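Local atomic coordinates of peptidoglycan synthetase penicillin-binding protein 3 (Bifidobacterium adolescentis, PDB entry 4YE5), a protein that probably acts as a penicillin-binding transpeptidase that cross-links peptidoglycan strands during cell-wall synthesis. Residues T218-L231 with A245-A259. Sequence-based numbering, arbitrary orientation.
Sequences TIDRDVQWYTEKVL and AMVQDVQSGDILALA
Q224 NE2 spends its two hydrogens on two acceptors, L258 O across the contact and E228 OE2 one helical turn on. The bond to L258 O is 3.0 Å long, almost straight (170°) and in the plane of the amide, although it meets that carbonyl from above its plane. E228 OE2 lies 2.9 Å from NE2 and also accepts from M156 N. On the same amide, Q224 OE1 accepts from L258 N at 2.9 Å, with the donor in the carbonyl plane on a lone pair. Three bonds thus fix the amide's rotation, and the bend at chi2 (77°) brings it up to the strand's backbone.

Before the helix, T218 OG1 donates to I255 O at 2.6 Å, with R428 O a second carbonyl sharing the one hydroxyl hydrogen, while CG2 of T218 lies against the carboxylate of D254, which pairs with R428. Two residues on, D220 N donates to L256 O (3.0 Å), and the D220 side chain N-caps the helix through V223 N.

Helix 221-231 approaches strand 257-259 to 7.7 Å between axes, their N-to-C directions 31° apart, and packs largely on alanines. V223 CG1 meets A257 CB at 3.8 Å; T227 CG2 touches the methyls of both A245 (CB, 3.6 Å) and A259. L231 CD1 reaches the same two alanines. With L256 and A257 both facing V247, a classic beta bulge interrupts the hairpin's edge strand. A helix leading into a hairpin whose second strand, 255-260, forms one edge of the five-stranded antiparallel sheet, with helix 535-549 also packed on V247, is characteristic of the penicillin-binding transpeptidase fold shared with serine beta-lactamases.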
loop_
_atom_site.group_PDB
_atom_site.type_symbol
_atom_site.label_atom_id
_atom_site.label_comp_id
_atom_site.label_asym_id
_atom_site.label_seq_id
_atom_site.Cartn_x
_atom_site.Cartn_y
_atom_site.Cartn_z
ATOM N N THR A 218 3.763 7.049 3.343
ATOM C CA THR A 218 5.019 6.875 4.064
ATOM C C THR A 218 6.105 6.273 3.150
ATOM O O THR A 218 7.289 6.295 3.492
ATOM C CB THR A 218 4.841 5.937 5.252
ATOM O OG1 THR A 218 4.387 4.670 4.771
ATOM C CG2 THR A 218 3.810 6.520 6.272
ATOM N N ILE A 219 5.688 5.725 2.008
ATOM C CA ILE A 219 6.624 5.121 1.059
ATOM C C ILE A 219 7.611 6.169 0.554
ATOM O O ILE A 219 7.220 7.278 0.199
ATOM C CB ILE A 219 5.894 4.535 -0.173
ATOM C CG1 ILE A 219 4.893 3.454 0.236
ATOM C CG2 ILE A 219 6.903 4.003 -1.222
ATOM C CD1 ILE A 219 5.540 2.128 0.697
ATOM N N ASP A 220 8.887 5.804 0.522
ATOM C CA ASP A 220 9.934 6.644 -0.070
ATOM C C ASP A 220 10.266 6.095 -1.450
ATOM O O ASP A 220 10.636 4.932 -1.580
ATOM C CB ASP A 220 11.205 6.589 0.782
ATOM C CG ASP A 220 12.306 7.498 0.251
ATOM O OD1 ASP A 220 12.986 7.094 -0.715
ATOM O OD2 ASP A 220 12.486 8.612 0.799
ATOM N N ARG A 221 10.161 6.959 -2.457
ATOM C CA ARG A 221 10.326 6.601 -3.869
ATOM C C ARG A 221 11.686 5.948 -4.101
ATOM O O ARG A 221 11.785 4.970 -4.826
ATOM C CB ARG A 221 10.210 7.884 -4.722
ATOM C CG ARG A 221 9.761 7.727 -6.161
ATOM C CD ARG A 221 9.687 9.099 -6.884
ATOM N NE ARG A 221 10.977 9.759 -6.819
ATOM C CZ ARG A 221 11.871 9.776 -7.803
ATOM N NH1 ARG A 221 11.600 9.234 -8.979
ATOM N NH2 ARG A 221 13.032 10.375 -7.614
ATOM N N ASP A 222 12.733 6.486 -3.477
ATOM C CA ASP A 222 14.091 5.948 -3.648
ATOM C C ASP A 222 14.278 4.586 -2.979
ATOM O O ASP A 222 14.922 3.694 -3.540
ATOM C CB ASP A 222 15.144 6.947 -3.149
ATOM C CG ASP A 222 14.989 8.331 -3.802
ATOM O OD1 ASP A 222 15.203 8.437 -5.033
ATOM O OD2 ASP A 222 14.626 9.304 -3.091
ATOM N N VAL A 223 13.733 4.406 -1.783
ATOM C CA VAL A 223 13.824 3.080 -1.149
ATOM C C VAL A 223 12.977 2.057 -1.923
ATOM O O VAL A 223 13.383 0.908 -2.120
ATOM C CB VAL A 223 13.374 3.125 0.325
ATOM C CG1 VAL A 223 13.436 1.728 0.962
ATOM C CG2 VAL A 223 14.247 4.148 1.130
ATOM N N GLN A 224 11.788 2.472 -2.343
ATOM C CA GLN A 224 10.905 1.579 -3.091
ATOM C C GLN A 224 11.573 1.159 -4.400
ATOM O O GLN A 224 11.576 -0.013 -4.769
ATOM C CB GLN A 224 9.564 2.277 -3.399
ATOM C CG GLN A 224 8.567 1.363 -4.155
ATOM C CD GLN A 224 7.887 0.327 -3.250
ATOM O OE1 GLN A 224 7.775 0.512 -2.044
ATOM N NE2 GLN A 224 7.381 -0.735 -3.853
ATOM N N TRP A 225 12.149 2.123 -5.099
ATOM C CA TRP A 225 12.810 1.828 -6.371
ATOM C C TRP A 225 13.968 0.866 -6.167
ATOM O O TRP A 225 14.102 -0.102 -6.918
ATOM C CB TRP A 225 13.320 3.094 -7.074
ATOM C CG TRP A 225 13.900 2.795 -8.439
ATOM C CD1 TRP A 225 13.231 2.808 -9.638
ATOM C CD2 TRP A 225 15.256 2.424 -8.743
ATOM N NE1 TRP A 225 14.088 2.473 -10.659
ATOM C CE2 TRP A 225 15.332 2.225 -10.137
ATOM C CE3 TRP A 225 16.408 2.228 -7.970
ATOM C CZ2 TRP A 225 16.515 1.842 -10.775
ATOM C CZ3 TRP A 225 17.585 1.847 -8.608
ATOM C CH2 TRP A 225 17.626 1.658 -9.993
ATOM N N TYR A 226 14.805 1.119 -5.161
ATOM C CA TYR A 226 15.960 0.228 -4.953
ATOM C C TYR A 226 15.521 -1.180 -4.536
ATOM O O TYR A 226 16.120 -2.191 -4.923
ATOM C CB TYR A 226 16.957 0.811 -3.950
ATOM C CG TYR A 226 18.301 0.104 -3.989
ATOM C CD1 TYR A 226 19.256 0.420 -4.961
ATOM C CD2 TYR A 226 18.606 -0.871 -3.073
ATOM C CE1 TYR A 226 20.483 -0.242 -5.004
ATOM C CE2 TYR A 226 19.820 -1.558 -3.116
ATOM C CZ TYR A 226 20.758 -1.232 -4.072
ATOM O OH TYR A 226 21.968 -1.905 -4.090
ATOM N N THR A 227 14.466 -1.253 -3.729
ATOM C CA THR A 227 13.996 -2.551 -3.279
ATOM C C THR A 227 13.452 -3.361 -4.469
ATOM O O THR A 227 13.724 -4.561 -4.586
ATOM C CB THR A 227 12.919 -2.394 -2.190
ATOM O OG1 THR A 227 13.488 -1.683 -1.076
ATOM C CG2 THR A 227 12.445 -3.759 -1.724
ATOM N N GLU A 228 12.710 -2.698 -5.354
ATOM C CA GLU A 228 12.214 -3.366 -6.562
ATOM C C GLU A 228 13.372 -3.796 -7.464
ATOM O O GLU A 228 13.343 -4.879 -8.052
ATOM C CB GLU A 228 11.215 -2.476 -7.320
ATOM C CG GLU A 228 9.884 -2.357 -6.572
ATOM C CD GLU A 228 8.858 -1.460 -7.272
ATOM O OE1 GLU A 228 9.138 -0.988 -8.384
ATOM O OE2 GLU A 228 7.760 -1.273 -6.704
ATOM N N LYS A 229 14.396 -2.954 -7.540
ATOM C CA LYS A 229 15.606 -3.269 -8.293
ATOM C C LYS A 229 16.340 -4.502 -7.700
ATOM O O LYS A 229 16.791 -5.394 -8.427
ATOM C CB LYS A 229 16.540 -2.049 -8.314
ATOM C CG LYS A 229 17.802 -2.239 -9.179
ATOM C CD LYS A 229 17.434 -2.339 -10.656
ATOM C CE LYS A 229 18.666 -2.591 -11.532
ATOM N NZ LYS A 229 18.261 -2.743 -12.954
ATOM N N VAL A 230 16.451 -4.554 -6.377
ATOM C CA VAL A 230 17.066 -5.714 -5.734
ATOM C C VAL A 230 16.263 -6.976 -6.030
ATOM O O VAL A 230 16.820 -8.037 -6.318
ATOM C CB VAL A 230 17.180 -5.525 -4.212
ATOM C CG1 VAL A 230 17.486 -6.854 -3.528
ATOM C CG2 VAL A 230 18.267 -4.491 -3.909
ATOM N N LEU A 231 14.942 -6.872 -5.980
ATOM C CA LEU A 231 14.126 -8.050 -6.290
ATOM C C LEU A 231 14.275 -8.481 -7.754
ATOM O O LEU A 231 14.274 -9.681 -8.053
ATOM C CB LEU A 231 12.650 -7.808 -5.954
ATOM C CG LEU A 231 12.344 -7.676 -4.460
ATOM C CD1 LEU A 231 10.900 -7.289 -4.306
ATOM C CD2 LEU A 231 12.674 -8.994 -3.706
ATOM N N ALA A 245 9.302 -7.974 -0.675
ATOM C CA ALA A 245 10.184 -7.382 0.324
ATOM C C ALA A 245 9.482 -6.208 0.943
ATOM O O ALA A 245 8.675 -5.534 0.282
ATOM C CB ALA A 245 11.486 -6.894 -0.319
HETATM N N MSE A 246 9.809 -5.938 2.198
HETATM C CA MSE A 246 9.200 -4.830 2.923
HETATM C C MSE A 246 10.236 -4.170 3.801
HETATM O O MSE A 246 11.080 -4.858 4.383
HETATM C CB MSE A 246 8.064 -5.360 3.809
HETATM C CG MSE A 246 7.397 -4.299 4.625
HETATM SE SE MSE A 246 5.922 -5.149 5.535
HETATM C CE MSE A 246 5.113 -3.590 6.256
ATOM N N VAL A 247 10.184 -2.843 3.899
ATOM C CA VAL A 247 11.051 -2.118 4.818
ATOM C C VAL A 247 10.176 -1.296 5.761
ATOM O O VAL A 247 9.348 -0.499 5.305
ATOM C CB VAL A 247 12.022 -1.151 4.071
ATOM C CG1 VAL A 247 12.837 -0.338 5.098
ATOM C CG2 VAL A 247 12.947 -1.914 3.124
ATOM N N GLN A 248 10.347 -1.484 7.063
ATOM C CA GLN A 248 9.558 -0.754 8.053
ATOM C C GLN A 248 10.447 0.047 9.017
ATOM O O GLN A 248 11.482 -0.451 9.470
ATOM C CB GLN A 248 8.691 -1.756 8.854
ATOM C CG GLN A 248 7.862 -1.127 9.978
ATOM C CD GLN A 248 6.815 -2.074 10.514
ATOM O OE1 GLN A 248 6.196 -2.817 9.755
ATOM N NE2 GLN A 248 6.619 -2.065 11.821
ATOM N N ASP A 249 10.053 1.284 9.307
ATOM C CA ASP A 249 10.735 2.102 10.320
ATOM C C ASP A 249 10.380 1.621 11.724
ATOM O O ASP A 249 9.208 1.646 12.112
ATOM C CB ASP A 249 10.315 3.566 10.219
ATOM C CG ASP A 249 10.987 4.428 11.285
ATOM O OD1 ASP A 249 12.196 4.706 11.144
ATOM O OD2 ASP A 249 10.317 4.813 12.262
ATOM N N VAL A 250 11.390 1.213 12.488
ATOM C CA VAL A 250 11.172 0.587 13.790
ATOM C C VAL A 250 10.358 1.440 14.751
ATOM O O VAL A 250 9.394 0.969 15.345
ATOM C CB VAL A 250 12.510 0.197 14.458
ATOM C CG1 VAL A 250 12.311 -0.166 15.939
ATOM C CG2 VAL A 250 13.127 -0.980 13.717
ATOM N N GLN A 251 10.738 2.695 14.924
ATOM C CA GLN A 251 10.113 3.457 16.000
ATOM C C GLN A 251 8.694 3.934 15.688
ATOM O O GLN A 251 7.875 4.055 16.590
ATOM C CB GLN A 251 11.014 4.608 16.466
ATOM C CG GLN A 251 12.037 4.100 17.500
ATOM C CD GLN A 251 13.083 5.125 17.880
ATOM O OE1 GLN A 251 12.932 6.314 17.610
ATOM N NE2 GLN A 251 14.159 4.661 18.512
ATOM N N SER A 252 8.389 4.163 14.413
ATOM C CA SER A 252 7.081 4.712 14.052
ATOM C C SER A 252 6.085 3.676 13.516
ATOM O O SER A 252 4.881 3.885 13.592
ATOM C CB SER A 252 7.253 5.814 13.014
ATOM O OG SER A 252 7.674 5.222 11.779
ATOM N N GLY A 253 6.587 2.573 12.973
ATOM C CA GLY A 253 5.743 1.630 12.265
ATOM C C GLY A 253 5.406 2.056 10.845
ATOM O O GLY A 253 4.574 1.432 10.188
ATOM N N ASP A 254 6.050 3.115 10.361
ATOM C CA ASP A 254 5.842 3.581 8.984
ATOM C C ASP A 254 6.458 2.659 7.958
ATOM O O ASP A 254 7.562 2.149 8.155
ATOM C CB ASP A 254 6.448 4.960 8.772
ATOM C CG ASP A 254 5.642 6.057 9.420
ATOM O OD1 ASP A 254 4.539 5.758 9.933
ATOM O OD2 ASP A 254 6.108 7.219 9.392
ATOM N N ILE A 255 5.752 2.478 6.844
ATOM C CA ILE A 255 6.205 1.578 5.784
ATOM C C ILE A 255 6.961 2.346 4.704
ATOM O O ILE A 255 6.386 3.162 4.009
ATOM C CB ILE A 255 5.008 0.830 5.159
ATOM C CG1 ILE A 255 4.283 0.043 6.273
ATOM C CG2 ILE A 255 5.480 -0.076 4.001
ATOM C CD1 ILE A 255 3.064 -0.721 5.805
ATOM N N LEU A 256 8.261 2.095 4.580
ATOM C CA LEU A 256 9.079 2.870 3.651
ATOM C C LEU A 256 9.134 2.243 2.274
ATOM O O LEU A 256 9.438 2.935 1.295
ATOM C CB LEU A 256 10.504 2.979 4.183
ATOM C CG LEU A 256 10.870 4.192 5.045
ATOM C CD1 LEU A 256 9.690 4.826 5.773
ATOM C CD2 LEU A 256 11.887 3.741 6.037
ATOM N N ALA A 257 8.902 0.928 2.211
ATOM C CA ALA A 257 8.814 0.206 0.942
ATOM C C ALA A 257 8.012 -1.064 1.128
ATOM O O ALA A 257 8.104 -1.718 2.170
ATOM C CB ALA A 257 10.223 -0.135 0.372
ATOM N N LEU A 258 7.245 -1.423 0.099
ATOM C CA LEU A 258 6.477 -2.662 0.095
ATOM C C LEU A 258 6.441 -3.113 -1.345
ATOM O O LEU A 258 5.722 -2.529 -2.168
ATOM C CB LEU A 258 5.057 -2.423 0.619
ATOM C CG LEU A 258 4.107 -3.625 0.733
ATOM C CD1 LEU A 258 4.752 -4.723 1.621
ATOM C CD2 LEU A 258 2.752 -3.197 1.324
ATOM N N ALA A 259 7.222 -4.137 -1.658
ATOM C CA ALA A 259 7.605 -4.382 -3.050
ATOM C C ALA A 259 7.451 -5.835 -3.450
ATOM O O ALA A 259 7.539 -6.732 -2.604
ATOM C CB ALA A 259 9.062 -3.946 -3.257
#